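Local coordinates for protein sulfatase (Bacteroides fragilis CAG:558, PDB 6USS) that probably hydrolyses aryl sulfate esters as a calcium-dependent gut microbial sulfatase, here in a catalytic-site variant, at residues G220-Y224 against L235-K241. The protein carries 1 engineered substitution. Residues are numbered along the deposited sequence; the frame is centred on the assembly and turned at random.
Sequences GLDKY and LTLEAIK
The phenol of Tyr-224 lies alongside the side chain of Glu-238, the two running in opposite senses with the ring plane turned 77° from the carboxylate, and they meet where Tyr-224 OH gives a hydrogen bond of 2.5 Å to Glu-238 OE2. The oxygen accepts it on its anti lone pair, at the edge of the ring and near its plane. On the syn side, 24° out of the carboxylate plane, the same OE2 takes a second bond from Lys-241 NZ at 2.8 Å, a salt bridge between residues one helical turn apart. Glu-238 bends at chi2 (-67°), which swings its acid toward the tyrosine, while Lys-241, extended beyond CG, reaches out from the helix and back toward Glu-238. Lys-223 comes in from the other segment and stays looser: its NZ lies 3.7 Å from Glu-238 OE2, a long salt bridge that completes a three-residue network. Its CG covers one face of the Tyr-224 ring, off toward the rim. The ammonium groups of Lys-223 and Lys-241 approach tip to tip, and the carboxylate both of them face probably offsets their repulsion.

Residues 222-224 form a short 3-10 turn in the long loop leading to helix 231-247, so the contact folds this loop back against the helix that follows it, at the periphery of the sulfatase domain. Helix 231-247 in turn packs on strand 253-258 of the central sheet, through Leu-235 and Ala-239 against Met-257.

Deeper in, the side chains of Leu-221 and Leu-235 cross at about a right angle, with Leu-221 CD1 4.0 Å from Leu-235 CD2; the other Leu-221 methyl, CD2, rests on Glu-238 CG at 3.9 Å. Leu-237 supplies the remaining apolar touch, its CD1 sitting obliquely 4.2 Å from Tyr-224 CE1. Tyr-204 packs against both Leu-221 and Tyr-224.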
ATOM      1  N   GLY A 220     -11.414  -9.731   3.284  1.00 17.64           N
ATOM      2  CA  GLY A 220     -11.188  -9.493   1.874  1.00 13.75           C
ATOM      3  C   GLY A 220     -11.893 -10.423   0.911  1.00 20.18           C
ATOM      4  O   GLY A 220     -11.585 -10.388  -0.284  1.00 22.03           O
ATOM      5  N   LEU A 221     -12.834 -11.254   1.375  1.00 19.72           N
ATOM      6  CA  LEU A 221     -13.521 -12.203   0.501  1.00 22.37           C
ATOM      7  C   LEU A 221     -15.030 -12.141   0.716  1.00 24.25           C
ATOM      8  O   LEU A 221     -15.728 -13.165   0.642  1.00 20.89           O
ATOM      9  CB  LEU A 221     -13.000 -13.620   0.726  1.00 18.34           C
ATOM     10  CG  LEU A 221     -11.493 -13.786   0.518  1.00 19.27           C
ATOM     11  CD1 LEU A 221     -11.046 -15.155   0.995  1.00 14.65           C
ATOM     12  CD2 LEU A 221     -11.106 -13.550  -0.956  1.00 20.34           C
ATOM     13  N   ASP A 222     -15.538 -10.934   0.984  1.00 19.51           N
ATOM     14  CA  ASP A 222     -16.925 -10.778   1.400  1.00 21.39           C
ATOM     15  C   ASP A 222     -17.891 -11.264   0.320  1.00 25.04           C
ATOM     16  O   ASP A 222     -18.931 -11.856   0.635  1.00 29.66           O
ATOM     17  CB  ASP A 222     -17.197  -9.316   1.775  1.00 22.21           C
ATOM     18  CG  ASP A 222     -16.426  -8.847   3.047  1.00 25.85           C
ATOM     19  OD1 ASP A 222     -15.351  -9.398   3.396  1.00 23.11           O
ATOM     20  OD2 ASP A 222     -16.907  -7.894   3.699  1.00 25.00           O
ATOM     21  N   LYS A 223     -17.556 -11.066  -0.961  1.00 21.67           N
ATOM     22  CA  LYS A 223     -18.482 -11.479  -2.014  1.00 23.58           C
ATOM     23  C   LYS A 223     -18.598 -12.996  -2.156  1.00 29.45           C
ATOM     24  O   LYS A 223     -19.476 -13.461  -2.891  1.00 27.89           O
ATOM     25  CB  LYS A 223     -18.083 -10.863  -3.362  1.00 24.65           C
ATOM     26  CG  LYS A 223     -16.772 -11.406  -3.962  1.00 37.95           C
ATOM     27  CD  LYS A 223     -16.600 -10.971  -5.435  1.00 45.82           C
ATOM     28  CE  LYS A 223     -15.138 -10.611  -5.784  1.00 42.12           C
ATOM     29  NZ  LYS A 223     -14.660  -9.215  -5.420  1.00 34.30           N
ATOM     30  N   TYR A 224     -17.749 -13.784  -1.497  1.00 27.52           N
ATOM     31  CA  TYR A 224     -17.882 -15.235  -1.544  1.00 22.81           C
ATOM     32  C   TYR A 224     -18.671 -15.783  -0.365  1.00 24.15           C
ATOM     33  O   TYR A 224     -18.898 -16.997  -0.304  1.00 20.25           O
ATOM     34  CB  TYR A 224     -16.501 -15.905  -1.596  1.00 24.65           C
ATOM     35  CG  TYR A 224     -15.678 -15.489  -2.792  1.00 24.21           C
ATOM     36  CD1 TYR A 224     -15.822 -16.130  -4.012  1.00 24.63           C
ATOM     37  CD2 TYR A 224     -14.757 -14.446  -2.703  1.00 24.35           C
ATOM     38  CE1 TYR A 224     -15.077 -15.746  -5.118  1.00 19.42           C
ATOM     39  CE2 TYR A 224     -14.007 -14.060  -3.801  1.00 22.32           C
ATOM     40  CZ  TYR A 224     -14.175 -14.714  -5.011  1.00 20.87           C
ATOM     41  OH  TYR A 224     -13.452 -14.341  -6.127  1.00 16.42           O
ATOM     42  N   LEU A 235      -9.220 -17.583  -3.044  1.00 19.17           N
ATOM     43  CA  LEU A 235      -7.921 -16.932  -3.138  1.00 22.67           C
ATOM     44  C   LEU A 235      -7.392 -16.975  -4.562  1.00 22.03           C
ATOM     45  O   LEU A 235      -6.841 -15.983  -5.057  1.00 21.77           O
ATOM     46  CB  LEU A 235      -6.930 -17.588  -2.169  1.00 20.01           C
ATOM     47  CG  LEU A 235      -7.224 -17.383  -0.681  1.00 19.62           C
ATOM     48  CD1 LEU A 235      -6.154 -18.032   0.202  1.00 15.07           C
ATOM     49  CD2 LEU A 235      -7.351 -15.885  -0.388  1.00 22.06           C
ATOM     50  N   THR A 236      -7.562 -18.115  -5.241  1.00 20.83           N
ATOM     51  CA  THR A 236      -7.094 -18.234  -6.619  1.00 20.98           C
ATOM     52  C   THR A 236      -7.847 -17.290  -7.556  1.00 20.11           C
ATOM     53  O   THR A 236      -7.236 -16.653  -8.419  1.00 22.36           O
ATOM     54  CB  THR A 236      -7.223 -19.684  -7.090  1.00 18.83           C
ATOM     55  OG1 THR A 236      -6.651 -20.550  -6.102  1.00 18.38           O
ATOM     56  CG2 THR A 236      -6.499 -19.869  -8.402  1.00 19.55           C
ATOM     57  N   LEU A 237      -9.169 -17.174  -7.404  1.00 15.67           N
ATOM     58  CA  LEU A 237      -9.918 -16.309  -8.308  1.00 19.01           C
ATOM     59  C   LEU A 237      -9.564 -14.839  -8.104  1.00 23.39           C
ATOM     60  O   LEU A 237      -9.487 -14.081  -9.081  1.00 24.35           O
ATOM     61  CB  LEU A 237     -11.419 -16.526  -8.142  1.00 19.11           C
ATOM     62  CG  LEU A 237     -11.860 -17.933  -8.531  1.00 22.02           C
ATOM     63  CD1 LEU A 237     -13.192 -18.252  -7.842  1.00 16.12           C
ATOM     64  CD2 LEU A 237     -11.954 -18.085 -10.053  1.00 12.79           C
ATOM     65  N   GLU A 238      -9.332 -14.413  -6.853  1.00 19.93           N
ATOM     66  CA  GLU A 238      -8.916 -13.027  -6.642  1.00 21.55           C
ATOM     67  C   GLU A 238      -7.478 -12.801  -7.087  1.00 17.39           C
ATOM     68  O   GLU A 238      -7.143 -11.719  -7.576  1.00 15.97           O
ATOM     69  CB  GLU A 238      -9.094 -12.626  -5.182  1.00 18.93           C
ATOM     70  CG  GLU A 238     -10.541 -12.683  -4.732  1.00 22.35           C
ATOM     71  CD  GLU A 238     -11.431 -11.634  -5.419  1.00 27.23           C
ATOM     72  OE1 GLU A 238     -11.149 -10.415  -5.292  1.00 28.03           O
ATOM     73  OE2 GLU A 238     -12.413 -12.037  -6.087  1.00 26.50           O
ATOM     74  N   ALA A 239      -6.617 -13.804  -6.934  1.00 19.21           N
ATOM     75  CA  ALA A 239      -5.277 -13.691  -7.496  1.00 21.58           C
ATOM     76  C   ALA A 239      -5.336 -13.559  -9.014  1.00 22.56           C
ATOM     77  O   ALA A 239      -4.578 -12.783  -9.613  1.00 21.43           O
ATOM     78  CB  ALA A 239      -4.424 -14.894  -7.097  1.00 17.88           C
ATOM     79  N   ILE A 240      -6.237 -14.301  -9.660  1.00 20.36           N
ATOM     80  CA  ILE A 240      -6.309 -14.207 -11.108  1.00 20.81           C
ATOM     81  C   ILE A 240      -6.729 -12.798 -11.527  1.00 22.26           C
ATOM     82  O   ILE A 240      -6.149 -12.222 -12.458  1.00 24.14           O
ATOM     83  CB  ILE A 240      -7.227 -15.307 -11.672  1.00 22.83           C
ATOM     84  CG1 ILE A 240      -6.517 -16.666 -11.526  1.00 22.40           C
ATOM     85  CG2 ILE A 240      -7.574 -15.020 -13.126  1.00 13.42           C
ATOM     86  CD1 ILE A 240      -7.138 -17.805 -12.317  1.00 19.09           C
ATOM     87  N   LYS A 241      -7.693 -12.185 -10.817  1.00 21.80           N
ATOM     88  CA  LYS A 241      -8.044 -10.816 -11.190  1.00 20.15           C
ATOM     89  C   LYS A 241      -6.942  -9.830 -10.863  1.00 22.36           C
ATOM     90  O   LYS A 241      -6.804  -8.829 -11.569  1.00 21.76           O
ATOM     91  CB  LYS A 241      -9.352 -10.346 -10.532  1.00 19.49           C
ATOM     92  CG  LYS A 241     -10.488 -11.339 -10.537  1.00 29.76           C
ATOM     93  CD  LYS A 241     -11.503 -10.973  -9.449  1.00 37.43           C
ATOM     94  CE  LYS A 241     -12.852 -11.675  -9.649  1.00 37.69           C
ATOM     95  NZ  LYS A 241     -13.736 -11.410  -8.462  1.00 32.45           N
TER